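PDB 5UB3: phosphate-binding protein, which probably senses a small anionic ligand in the periplasm, as the receptor partner of a diguanylate cyclase. Local coordinates for residues M32-I37 against E225-V230; R59-S64 against M215-M220; A79-M84 against R255-T260; T85-L90 against V209-E214. One frame throughout, in Å; residues are numbered along the deposited sequence.

Interaction 1 of 4, residues M32-I37 against E225-V230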
loop_
_atom_site.group_PDB
_atom_site.type_symbol
_atom_site.label_atom_id
_atom_site.label_comp_id
_atom_site.label_asym_id
_atom_site.label_seq_id
_atom_site.Cartn_x
_atom_site.Cartn_y
_atom_site.Cartn_z
ATOM N N MET A 32 26.020 -0.796 -7.565
ATOM C CA MET A 32 26.204 -1.704 -6.454
ATOM C C MET A 32 27.324 -2.709 -6.760
ATOM O O MET A 32 27.444 -3.706 -6.058
ATOM C CB MET A 32 24.933 -2.532 -6.259
ATOM C CG MET A 32 23.606 -1.789 -6.095
ATOM S SD MET A 32 23.229 -1.533 -4.379
ATOM C CE MET A 32 23.099 -3.131 -3.598
ATOM N N ARG A 33 28.118 -2.486 -7.802
ATOM C CA ARG A 33 29.137 -3.481 -8.174
ATOM C C ARG A 33 30.124 -3.760 -7.099
ATOM O O ARG A 33 30.574 -4.889 -6.925
ATOM C CB ARG A 33 29.913 -3.071 -9.418
ATOM C CG ARG A 33 30.507 -4.318 -10.037
ATOM C CD ARG A 33 31.467 -4.009 -11.146
ATOM N NE ARG A 33 32.022 -5.275 -11.589
ATOM C CZ ARG A 33 31.388 -6.133 -12.383
ATOM N NH1 ARG A 33 30.155 -5.896 -12.867
ATOM N NH2 ARG A 33 32.006 -7.250 -12.697
ATOM N N GLU A 34 30.438 -2.720 -6.344
ATOM C CA GLU A 34 31.428 -2.820 -5.297
ATOM C C GLU A 34 30.930 -3.661 -4.092
ATOM O O GLU A 34 31.734 -4.022 -3.240
ATOM C CB GLU A 34 31.971 -1.418 -4.950
ATOM C CG GLU A 34 31.194 -0.619 -3.901
ATOM C CD GLU A 34 30.241 0.463 -4.408
ATOM O OE1 GLU A 34 29.225 0.117 -5.114
ATOM O OE2 GLU A 34 30.501 1.644 -4.012
ATOM N N VAL A 35 29.634 -4.039 -4.048
ATOM C CA VAL A 35 29.183 -4.998 -3.016
ATOM C C VAL A 35 28.782 -6.328 -3.620
ATOM O O VAL A 35 28.044 -7.095 -3.014
ATOM C CB VAL A 35 28.066 -4.428 -2.116
ATOM C CG1 VAL A 35 28.593 -3.285 -1.249
ATOM C CG2 VAL A 35 26.876 -3.961 -2.939
ATOM N N GLY A 36 29.314 -6.623 -4.795
ATOM C CA GLY A 36 29.163 -7.920 -5.371
ATOM C C GLY A 36 27.950 -8.032 -6.291
ATOM O O GLY A 36 27.749 -9.074 -6.871
ATOM N N ILE A 37 27.141 -6.978 -6.451
ATOM C CA ILE A 37 25.957 -7.083 -7.367
ATOM C C ILE A 37 26.419 -6.899 -8.796
ATOM O O ILE A 37 27.097 -5.942 -9.090
ATOM C CB ILE A 37 24.867 -6.085 -7.011
ATOM C CG1 ILE A 37 24.341 -6.385 -5.593
ATOM C CG2 ILE A 37 23.757 -6.061 -8.026
ATOM C CD1 ILE A 37 23.725 -7.756 -5.363
ATOM N N GLU A 225 22.857 -4.233 1.806
ATOM C CA GLU A 225 21.867 -3.392 2.428
ATOM C C GLU A 225 22.353 -1.942 2.555
ATOM O O GLU A 225 21.659 -1.008 2.192
ATOM C CB GLU A 225 21.409 -3.954 3.764
ATOM C CG GLU A 225 20.430 -3.011 4.426
ATOM C CD GLU A 225 19.696 -3.581 5.599
ATOM O OE1 GLU A 225 19.596 -4.779 5.779
ATOM O OE2 GLU A 225 19.226 -2.798 6.388
ATOM N N GLN A 226 23.560 -1.782 3.077
ATOM C CA GLN A 226 24.114 -0.474 3.348
ATOM C C GLN A 226 24.309 0.338 2.077
ATOM O O GLN A 226 24.031 1.546 2.026
ATOM C CB GLN A 226 25.409 -0.667 4.165
ATOM C CG GLN A 226 26.308 0.548 4.305
ATOM C CD GLN A 226 27.561 0.160 5.104
ATOM O OE1 GLN A 226 28.473 -0.515 4.586
ATOM N NE2 GLN A 226 27.586 0.539 6.385
ATOM N N ARG A 227 24.744 -0.356 1.028
ATOM C CA ARG A 227 25.066 0.301 -0.221
ATOM C C ARG A 227 23.775 0.629 -0.960
ATOM O O ARG A 227 23.663 1.685 -1.552
ATOM C CB ARG A 227 25.930 -0.637 -1.074
ATOM C CG ARG A 227 26.253 -0.113 -2.453
ATOM C CD ARG A 227 27.165 1.131 -2.398
ATOM N NE ARG A 227 27.219 1.748 -3.730
ATOM C CZ ARG A 227 27.521 3.030 -3.989
ATOM N NH1 ARG A 227 27.807 3.893 -2.998
ATOM N NH2 ARG A 227 27.521 3.457 -5.255
ATOM N N LEU A 228 22.813 -0.291 -0.931
ATOM C CA LEU A 228 21.486 0.018 -1.496
ATOM C C LEU A 228 20.910 1.326 -0.934
ATOM O O LEU A 228 20.412 2.159 -1.696
ATOM C CB LEU A 228 20.471 -1.087 -1.234
ATOM C CG LEU A 228 19.105 -0.967 -1.922
ATOM C CD1 LEU A 228 19.163 -0.755 -3.441
ATOM C CD2 LEU A 228 18.322 -2.233 -1.614
ATOM N N ARG A 229 20.972 1.449 0.386
ATOM C CA ARG A 229 20.484 2.605 1.109
ATOM C C ARG A 229 21.211 3.835 0.589
ATOM O O ARG A 229 20.601 4.819 0.252
ATOM C CB ARG A 229 20.703 2.442 2.620
ATOM C CG ARG A 229 19.942 3.526 3.364
ATOM C CD ARG A 229 20.053 3.539 4.860
ATOM N NE ARG A 229 19.442 2.365 5.465
ATOM C CZ ARG A 229 20.108 1.272 5.809
ATOM N NH1 ARG A 229 21.409 1.184 5.550
ATOM N NH2 ARG A 229 19.482 0.266 6.435
ATOM N N VAL A 230 22.533 3.749 0.512
ATOM C CA VAL A 230 23.320 4.886 0.033
ATOM C C VAL A 230 22.885 5.190 -1.379
ATOM O O VAL A 230 22.586 6.389 -1.706
ATOM C CB VAL A 230 24.830 4.631 0.181
ATOM C CG1 VAL A 230 25.637 5.739 -0.489
ATOM C CG2 VAL A 230 25.202 4.556 1.661
#
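M32 reaches across to R227 and L228 from the loop after helix 14-28; in this lobe of a periplasmic-binding-protein fold, a short 3-10 turn leans on the flank of helix 222-235. The M32 chain bends at chi2 and chi3, which lays its thioether against the helix: SD is 3.7 Å from L228 N, and CE lies 4.1 Å from L228 CB. The same sulfur borders the aliphatic stem of R227, with SD 3.9 Å from CG. E34 adds the charged part. A bend at chi2 (-100°) brings E34 CD back to R227, and the two chains cross at about a right angle. E34 OE1 makes a salt bridge to R227 NE at 2.9 Å, while OE2 lies over the centre of the guanidinium, 3.2 Å above its plane. Carboxylate and guanidinium are turned 55° apart, so the two groups do not pair flat. R227 is also held by R31, whose carbonyl O accepts a hydrogen bond from NH2. V35 completes the contact beside the R227 stem and also touches A223 and V224 of the same helix. Both of its methyls press on one carbon: V35 CG1 is 3.8 Å and CG2 3.9 Å from R227 CB.

Interaction 2 of 4, residues R59-S64 against M215-M220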
loop_
_atom_site.group_PDB
_atom_site.type_symbol
_atom_site.label_atom_id
_atom_site.label_comp_id
_atom_site.label_asym_id
_atom_site.label_seq_id
_atom_site.Cartn_x
_atom_site.Cartn_y
_atom_site.Cartn_z
ATOM N N ARG A 59 14.256 -14.952 -2.711
ATOM C CA ARG A 59 13.966 -14.778 -4.132
ATOM C C ARG A 59 13.711 -13.337 -4.490
ATOM O O ARG A 59 13.730 -13.009 -5.658
ATOM C CB ARG A 59 12.736 -15.594 -4.567
ATOM C CG ARG A 59 12.809 -17.069 -4.158
ATOM C CD ARG A 59 13.864 -17.832 -4.906
ATOM N NE ARG A 59 13.713 -19.288 -4.592
ATOM C CZ ARG A 59 14.325 -19.902 -3.577
ATOM N NH1 ARG A 59 15.162 -19.223 -2.786
ATOM N NH2 ARG A 59 14.121 -21.180 -3.339
ATOM N N VAL A 60 13.364 -12.524 -3.508
ATOM C CA VAL A 60 13.261 -11.120 -3.672
ATOM C C VAL A 60 14.089 -10.483 -2.604
ATOM O O VAL A 60 14.048 -10.846 -1.427
ATOM C CB VAL A 60 11.799 -10.681 -3.549
ATOM C CG1 VAL A 60 11.657 -9.165 -3.434
ATOM C CG2 VAL A 60 11.014 -11.218 -4.763
ATOM N N ASP A 61 14.785 -9.432 -3.007
ATOM C CA ASP A 61 15.650 -8.711 -2.092
ATOM C C ASP A 61 15.098 -7.421 -1.562
ATOM O O ASP A 61 15.411 -7.057 -0.452
ATOM C CB ASP A 61 16.936 -8.418 -2.753
ATOM C CG ASP A 61 17.696 -9.688 -3.124
ATOM O OD1 ASP A 61 17.975 -10.495 -2.234
ATOM O OD2 ASP A 61 17.999 -9.850 -4.313
ATOM N N TRP A 62 14.328 -6.713 -2.369
ATOM C CA TRP A 62 14.006 -5.337 -2.125
ATOM C C TRP A 62 12.632 -5.089 -2.719
ATOM O O TRP A 62 12.374 -5.489 -3.848
ATOM C CB TRP A 62 15.095 -4.467 -2.748
ATOM C CG TRP A 62 14.734 -3.036 -3.020
ATOM C CD1 TRP A 62 13.937 -2.199 -2.274
ATOM C CD2 TRP A 62 15.191 -2.263 -4.118
ATOM N NE1 TRP A 62 13.839 -0.959 -2.869
ATOM C CE2 TRP A 62 14.625 -0.954 -3.985
ATOM C CE3 TRP A 62 16.035 -2.531 -5.199
ATOM C CZ2 TRP A 62 14.822 0.052 -4.945
ATOM C CZ3 TRP A 62 16.262 -1.497 -6.139
ATOM C CH2 TRP A 62 15.649 -0.240 -6.001
ATOM N N VAL A 63 11.739 -4.553 -1.906
ATOM C CA VAL A 63 10.424 -4.170 -2.388
ATOM C C VAL A 63 10.146 -2.729 -1.985
ATOM O O VAL A 63 10.619 -2.282 -0.946
ATOM C CB VAL A 63 9.313 -5.077 -1.878
ATOM C CG1 VAL A 63 9.502 -6.531 -2.311
ATOM C CG2 VAL A 63 9.174 -4.934 -0.367
ATOM N N SER A 64 9.339 -2.032 -2.780
ATOM C CA SER A 64 8.916 -0.717 -2.446
ATOM C C SER A 64 7.432 -0.853 -2.305
ATOM O O SER A 64 6.812 -1.200 -3.260
ATOM C CB SER A 64 9.226 0.258 -3.561
ATOM O OG SER A 64 8.915 1.580 -3.133
ATOM N N MET A 215 11.644 -1.823 1.669
ATOM C CA MET A 215 11.932 -2.926 2.550
ATOM C C MET A 215 12.947 -3.822 1.900
ATOM O O MET A 215 12.965 -3.990 0.670
ATOM C CB MET A 215 10.710 -3.761 2.848
ATOM C CG MET A 215 9.486 -3.005 3.327
ATOM S SD MET A 215 9.621 -2.461 5.053
ATOM C CE MET A 215 9.413 -3.970 5.936
ATOM N N VAL A 216 13.786 -4.412 2.731
ATOM C CA VAL A 216 14.708 -5.425 2.248
ATOM C C VAL A 216 14.559 -6.663 3.041
ATOM O O VAL A 216 14.204 -6.665 4.242
ATOM C CB VAL A 216 16.189 -5.011 2.240
ATOM C CG1 VAL A 216 16.436 -3.900 1.227
ATOM C CG2 VAL A 216 16.679 -4.680 3.639
ATOM N N ARG A 217 14.904 -7.760 2.393
ATOM C CA ARG A 217 14.667 -9.026 2.992
ATOM C C ARG A 217 15.546 -9.261 4.202
ATOM O O ARG A 217 16.707 -8.880 4.257
ATOM C CB ARG A 217 14.854 -10.149 2.007
ATOM C CG ARG A 217 16.275 -10.394 1.581
ATOM C CD ARG A 217 16.299 -11.695 0.819
ATOM N NE ARG A 217 17.625 -11.913 0.312
ATOM C CZ ARG A 217 18.607 -12.525 0.977
ATOM N NH1 ARG A 217 18.457 -13.005 2.208
ATOM N NH2 ARG A 217 19.773 -12.640 0.390
ATOM N N THR A 218 14.940 -10.010 5.117
ATOM C CA THR A 218 15.641 -10.666 6.204
ATOM C C THR A 218 16.825 -11.395 5.642
ATOM O O THR A 218 16.724 -12.137 4.625
ATOM C CB THR A 218 14.737 -11.705 6.823
ATOM O OG1 THR A 218 13.547 -11.085 7.303
ATOM C CG2 THR A 218 15.473 -12.512 7.983
ATOM N N GLY A 219 17.960 -11.186 6.269
ATOM C CA GLY A 219 19.187 -11.844 5.819
ATOM C C GLY A 219 19.942 -11.292 4.607
ATOM O O GLY A 219 21.005 -11.844 4.233
ATOM N N MET A 220 19.468 -10.204 3.997
ATOM C CA MET A 220 20.295 -9.519 2.984
ATOM C C MET A 220 21.662 -9.242 3.595
ATOM O O MET A 220 21.784 -8.884 4.747
ATOM C CB MET A 220 19.675 -8.197 2.573
ATOM C CG MET A 220 20.537 -7.368 1.652
ATOM S SD MET A 220 19.629 -5.877 1.255
ATOM C CE MET A 220 18.753 -6.507 -0.148
HETATM O O HOH W 1 19.041 -13.043 -2.218
#
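D61 and R217 lie side by side, pointing the same way, and are joined by a salt bridge: NE donates to OD1 at 2.9 Å, nearly straight at 164°. The oxygen lies in the guanidinium plane and is met nearly along its C-O bond, with the carboxylate turned 44° against the guanidinium. R217 N also donates to D61 O at 3.0 Å, so backbone and side chain tie the same pair of residues. The extended R217 stem runs past V60 O, which is 3.3 Å from CD and buried without a hydrogen-bond partner. M220 comes back through a type II turn to set its CE 3.7 Å from D61 CB.

Further along, V63 and M215 form a hydrogen-bonded antiparallel pair, with M215 N to V63 O at 2.8 Å and V63 N to M215 O at 2.9 Å. V63 CG2 packs on M215 CB at 3.8 Å. Between them W62 faces V216, and M215 O lies at the edge of the indole, in its plane.

The second shell fixes these groups. NH1 of R217 bonds T218 O within the turn, V6 N holds D61 OD2, and E214 OE1 takes the indole N-H of W62. L232 and F248 pack on the W62 side chain, whereas M51 packs on V63, on the other face. Strand 62-66, parallel to 4-8 and antiparallel to 209-217, fits the mixed lobe sheet of periplasmic binding proteins, in which one antiparallel strand joins the parallel core.

Interaction 3 of 4, residues A79-M84 against R255-T260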
loop_
_atom_site.group_PDB
_atom_site.type_symbol
_atom_site.label_atom_id
_atom_site.label_comp_id
_atom_site.label_asym_id
_atom_site.label_seq_id
_atom_site.Cartn_x
_atom_site.Cartn_y
_atom_site.Cartn_z
ATOM N N ALA A 79 11.082 -9.275 6.066
ATOM C CA ALA A 79 11.659 -8.024 5.632
ATOM C C ALA A 79 11.691 -6.926 6.725
ATOM O O ALA A 79 10.909 -6.953 7.683
ATOM C CB ALA A 79 10.892 -7.540 4.450
ATOM N N HIS A 80 12.558 -5.941 6.538
ATOM C CA HIS A 80 12.674 -4.833 7.491
ATOM C C HIS A 80 12.862 -3.542 6.719
ATOM O O HIS A 80 13.332 -3.575 5.584
ATOM C CB HIS A 80 13.815 -5.075 8.498
ATOM C CG HIS A 80 15.139 -5.310 7.838
ATOM N ND1 HIS A 80 15.510 -6.548 7.368
ATOM C CD2 HIS A 80 16.177 -4.488 7.593
ATOM C CE1 HIS A 80 16.699 -6.470 6.796
ATOM N NE2 HIS A 80 17.132 -5.238 6.933
ATOM N N PRO A 81 12.530 -2.404 7.329
ATOM C CA PRO A 81 12.629 -1.146 6.594
ATOM C C PRO A 81 14.054 -0.708 6.254
ATOM O O PRO A 81 14.940 -0.879 7.072
ATOM C CB PRO A 81 11.957 -0.136 7.544
ATOM C CG PRO A 81 11.112 -0.959 8.476
ATOM C CD PRO A 81 11.771 -2.272 8.599
ATOM N N LEU A 82 14.253 -0.175 5.059
ATOM C CA LEU A 82 15.517 0.351 4.613
ATOM C C LEU A 82 15.481 1.872 4.646
ATOM O O LEU A 82 16.398 2.488 5.195
ATOM C CB LEU A 82 15.749 -0.058 3.171
ATOM C CG LEU A 82 17.091 0.369 2.564
ATOM C CD1 LEU A 82 18.120 -0.638 2.942
ATOM C CD2 LEU A 82 16.963 0.454 1.060
ATOM N N LEU A 83 14.459 2.446 4.003
ATOM C CA LEU A 83 14.283 3.891 3.788
ATOM C C LEU A 83 12.816 4.216 3.825
ATOM O O LEU A 83 12.010 3.389 3.436
ATOM C CB LEU A 83 14.820 4.336 2.410
ATOM C CG LEU A 83 16.329 4.367 2.250
ATOM C CD1 LEU A 83 16.734 4.597 0.811
ATOM C CD2 LEU A 83 16.929 5.389 3.209
ATOM N N MET A 84 12.434 5.372 4.347
ATOM C CA MET A 84 11.078 5.876 4.183
ATOM C C MET A 84 11.007 6.544 2.825
ATOM O O MET A 84 11.960 7.159 2.380
ATOM C CB MET A 84 10.665 6.865 5.290
ATOM C CG MET A 84 10.751 6.306 6.671
ATOM S SD MET A 84 9.811 4.804 6.961
ATOM C CE MET A 84 8.139 5.418 6.610
ATOM N N ARG A 255 14.169 8.815 2.632
ATOM C CA ARG A 255 14.876 9.283 3.753
ATOM C C ARG A 255 15.135 8.205 4.803
ATOM O O ARG A 255 14.465 7.146 4.813
ATOM C CB ARG A 255 14.201 10.546 4.276
ATOM C CG ARG A 255 13.010 10.331 5.098
ATOM C CD ARG A 255 12.168 11.621 5.345
ATOM N NE ARG A 255 11.144 11.035 6.222
ATOM C CZ ARG A 255 10.001 10.428 5.859
ATOM N NH1 ARG A 255 9.528 10.417 4.581
ATOM N NH2 ARG A 255 9.297 9.840 6.839
ATOM N N PRO A 256 16.195 8.416 5.606
ATOM C CA PRO A 256 16.543 7.447 6.591
ATOM C C PRO A 256 15.395 7.268 7.590
ATOM O O PRO A 256 14.619 8.207 7.865
ATOM C CB PRO A 256 17.725 8.099 7.324
ATOM C CG PRO A 256 18.255 9.095 6.414
ATOM C CD PRO A 256 17.111 9.576 5.613
ATOM N N LEU A 257 15.308 6.091 8.128
ATOM C CA LEU A 257 14.428 5.871 9.217
ATOM C C LEU A 257 14.983 6.654 10.393
ATOM O O LEU A 257 16.191 6.902 10.489
ATOM C CB LEU A 257 14.313 4.416 9.579
ATOM C CG LEU A 257 13.204 3.804 8.654
ATOM C CD1 LEU A 257 13.813 3.225 7.407
ATOM C CD2 LEU A 257 12.398 2.782 9.370
ATOM N N ASP A 258 14.071 7.011 11.266
ATOM C CA ASP A 258 14.382 7.856 12.411
ATOM C C ASP A 258 13.388 7.492 13.512
ATOM O O ASP A 258 12.516 6.607 13.304
ATOM C CB ASP A 258 14.450 9.336 12.008
ATOM C CG ASP A 258 13.116 9.920 11.562
ATOM O OD1 ASP A 258 12.083 9.589 12.162
ATOM O OD2 ASP A 258 13.129 10.751 10.626
ATOM N N PRO A 259 13.560 8.077 14.710
ATOM C CA PRO A 259 12.738 7.513 15.766
ATOM C C PRO A 259 11.245 7.747 15.486
ATOM O O PRO A 259 10.432 6.892 15.838
ATOM C CB PRO A 259 13.252 8.219 17.026
ATOM C CG PRO A 259 14.665 8.503 16.681
ATOM C CD PRO A 259 14.551 9.012 15.270
ATOM N N THR A 260 10.891 8.826 14.823
ATOM C CA THR A 260 9.488 9.095 14.505
ATOM C C THR A 260 8.909 8.068 13.530
ATOM O O THR A 260 7.877 7.461 13.792
ATOM C CB THR A 260 9.342 10.501 13.962
ATOM O OG1 THR A 260 9.737 11.419 14.997
ATOM C CG2 THR A 260 7.915 10.816 13.528
HETATM O O HOH W 2 17.123 4.166 7.468
HETATM O O HOH W 3 11.081 10.049 2.299
#
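R255 and M84 meet through their torsions: R255 CG sits between its backbone N and carbonyl carbon (chi1 80°), and the chain runs extended to NE; a turn at chi4 (-87°) then swings CZ so that one guanidinium face meets M84. M84 CB lies 3.5 Å above that plane, offset toward the rim. A bend at chi2 turns M84 SD to L257, 3.9 Å from its CG, and the two side chains cross at about a right angle. L257 spreads its methyls over the strand. CD2 presses on P81 CB at 3.5 Å, tighter than usual for two carbons, and CD1 rests on L82 O, also at 3.5 Å.

The backbones form a hydrogen-bonded antiparallel pair, with M84 N to R255 O at 2.7 Å and R255 N to M84 O at 2.8 Å. L83 adds its CD2, 3.4 Å from R255 O. Two waters extend the join: one bridges L82 O and L257 N, and another donates to M84 O while accepting weakly from R255 NH1.

Beyond L257 the chain starts helix 259-277. D258 is its N-cap, and S261 OG is hydrogen-bonded to D258 N, consistent with a capping box. On the other edge of strand 79-87, L82 and L83 both face E214, a classic beta bulge. Strand 79-87 thus lies between strands 209-217 and 251-255, with L82 and L83 packed on helix 222-235 and P81 and M84 against L265 of helix 259-277.

Interaction 4 of 4, residues T85-L90 against V209-E214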
loop_
_atom_site.group_PDB
_atom_site.type_symbol
_atom_site.label_atom_id
_atom_site.label_comp_id
_atom_site.label_asym_id
_atom_site.label_seq_id
_atom_site.Cartn_x
_atom_site.Cartn_y
_atom_site.Cartn_z
ATOM N N THR A 85 9.877 6.385 2.152
ATOM C CA THR A 85 9.719 6.755 0.769
ATOM C C THR A 85 8.633 7.796 0.637
ATOM O O THR A 85 7.538 7.664 1.213
ATOM C CB THR A 85 9.436 5.516 -0.108
ATOM O OG1 THR A 85 10.459 4.565 0.178
ATOM C CG2 THR A 85 9.376 5.816 -1.578
ATOM N N GLU A 86 8.954 8.821 -0.157
ATOM C CA GLU A 86 8.030 9.921 -0.439
ATOM C C GLU A 86 7.591 9.724 -1.857
ATOM O O GLU A 86 8.424 9.607 -2.778
ATOM C CB GLU A 86 8.792 11.248 -0.292
ATOM C CG GLU A 86 7.907 12.462 -0.369
ATOM C CD GLU A 86 8.760 13.722 -0.428
ATOM O OE1 GLU A 86 9.260 14.136 0.659
ATOM O OE2 GLU A 86 8.922 14.208 -1.578
ATOM N N ARG A 87 6.290 9.685 -2.055
ATOM C CA ARG A 87 5.716 9.559 -3.364
ATOM C C ARG A 87 4.823 10.763 -3.698
ATOM O O ARG A 87 4.022 11.239 -2.882
ATOM C CB ARG A 87 4.912 8.268 -3.451
ATOM C CG ARG A 87 5.744 6.992 -3.363
ATOM C CD ARG A 87 4.882 5.763 -3.436
ATOM N NE ARG A 87 5.666 4.533 -3.323
ATOM C CZ ARG A 87 5.137 3.313 -3.212
ATOM N NH1 ARG A 87 3.787 3.103 -3.196
ATOM N NH2 ARG A 87 5.993 2.290 -3.117
ATOM N N GLY A 88 4.938 11.215 -4.935
ATOM C CA GLY A 88 4.261 12.427 -5.390
ATOM C C GLY A 88 4.382 13.625 -4.485
ATOM O O GLY A 88 3.406 14.309 -4.285
ATOM N N GLY A 89 5.542 13.837 -3.889
ATOM C CA GLY A 89 5.742 14.903 -2.930
ATOM C C GLY A 89 5.136 14.729 -1.537
ATOM O O GLY A 89 5.243 15.635 -0.707
ATOM N N LEU A 90 4.506 13.592 -1.247
ATOM C CA LEU A 90 3.811 13.402 0.034
ATOM C C LEU A 90 4.468 12.278 0.774
ATOM O O LEU A 90 4.615 11.161 0.254
ATOM C CB LEU A 90 2.343 13.027 -0.217
ATOM C CG LEU A 90 1.544 14.047 -1.010
ATOM C CD1 LEU A 90 0.174 13.518 -1.327
ATOM C CD2 LEU A 90 1.442 15.370 -0.254
ATOM N N VAL A 209 -0.644 8.169 8.040
ATOM C CA VAL A 209 0.495 7.299 8.327
ATOM C C VAL A 209 1.513 7.605 7.260
ATOM O O VAL A 209 1.155 8.130 6.219
ATOM C CB VAL A 209 0.079 5.790 8.295
ATOM C CG1 VAL A 209 -0.948 5.465 9.386
ATOM C CG2 VAL A 209 -0.441 5.434 6.937
ATOM N N PRO A 210 2.781 7.206 7.475
ATOM C CA PRO A 210 3.693 7.311 6.389
ATOM C C PRO A 210 3.226 6.448 5.246
ATOM O O PRO A 210 2.742 5.357 5.432
ATOM C CB PRO A 210 5.020 6.823 6.923
ATOM C CG PRO A 210 4.794 6.413 8.299
ATOM C CD PRO A 210 3.327 6.481 8.618
ATOM N N ARG A 211 3.420 6.997 4.085
ATOM C CA ARG A 211 2.886 6.514 2.850
ATOM C C ARG A 211 3.550 5.257 2.308
ATOM O O ARG A 211 2.891 4.304 1.879
ATOM C CB ARG A 211 3.106 7.661 1.887
ATOM C CG ARG A 211 2.787 7.293 0.520
ATOM C CD ARG A 211 2.119 8.390 -0.196
ATOM N NE ARG A 211 1.487 7.733 -1.304
ATOM C CZ ARG A 211 1.174 8.335 -2.429
ATOM N NH1 ARG A 211 1.415 9.640 -2.621
ATOM N NH2 ARG A 211 0.606 7.598 -3.361
ATOM N N ALA A 212 4.877 5.249 2.266
ATOM C CA ALA A 212 5.567 4.113 1.627
ATOM C C ALA A 212 6.928 3.965 2.201
ATOM O O ALA A 212 7.399 4.874 2.880
ATOM C CB ALA A 212 5.626 4.273 0.135
ATOM N N VAL A 213 7.531 2.798 1.939
ATOM C CA VAL A 213 8.780 2.415 2.586
ATOM C C VAL A 213 9.451 1.412 1.679
ATOM O O VAL A 213 8.808 0.544 1.069
ATOM C CB VAL A 213 8.524 1.838 3.991
ATOM C CG1 VAL A 213 7.572 0.695 3.963
ATOM C CG2 VAL A 213 9.791 1.402 4.721
ATOM N N GLU A 214 10.771 1.508 1.599
ATOM C CA GLU A 214 11.590 0.489 0.970
ATOM C C GLU A 214 11.904 -0.573 2.008
ATOM O O GLU A 214 12.423 -0.276 3.100
ATOM C CB GLU A 214 12.910 1.148 0.455
ATOM C CG GLU A 214 12.641 2.332 -0.459
ATOM C CD GLU A 214 11.689 1.956 -1.572
ATOM O OE1 GLU A 214 12.038 1.009 -2.287
ATOM O OE2 GLU A 214 10.604 2.586 -1.718
HETATM O O HOH W 4 0.786 4.517 -3.222
#
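R87 runs across R211 and A212 from the end of strand 79-87. Its CB lies 3.8 Å above one face of the R211 guanidinium, offset toward the rim. CG is anti to the carbonyl carbon (chi1 -67°), and the chain stays extended to NE. CD comes 3.9 Å from A212 CB; NE and CZ both come closer. That methyl lies over the flat group, 3.4 Å above the centre of the guanidinium. NH1 donates weakly to a water in the guanidinium plane, which also accepts from R211 NH2 and may ease the proximity of two like charges. NH2 bonds S64 OG.

Beside this, T85 N donates to A212 O at 3.0 Å from well above the carbonyl plane, and T85 OG1 donates to the anti lone pair of E214 OE2 at 2.7 Å. R211 NE and A212 N are buried here without partners.

A type I' turn closes R87 to L90 and places L90 CB at the edge of the R211 guanidinium. The antiparallel strands continue the lobe sheet, and V209, bonded to F93 of strand 92-100, is consistent with a strand passing between the lobes of a periplasmic binding protein. T85 touches T251 and F254 of strand 251-255; V213 packs against T67 and A70 of helix 67-75.

Interactions 1 to 3 lie in one lobe, and interaction 4 carries the same sheet toward the centre of the chain. Strand 209-217 pairs with strand 62-66 in interaction 2 and with strand 79-87 in interaction 4. Interactions 3 and 4 divide strand 79-87 between them, their centres about 11 Å apart. Interaction 1 lies outermost, about 13 Å from the centre of interaction 2 and 22 Å from that of interaction 4; helix 222-235, which follows strand 209-217, bears on the sheet through L228 against V216 and W62. Along the chain interaction 4 is enclosed by both 2 and 3, 2 lies within 1, and 3 crosses 1 and 2. Late segments thus return to early ones.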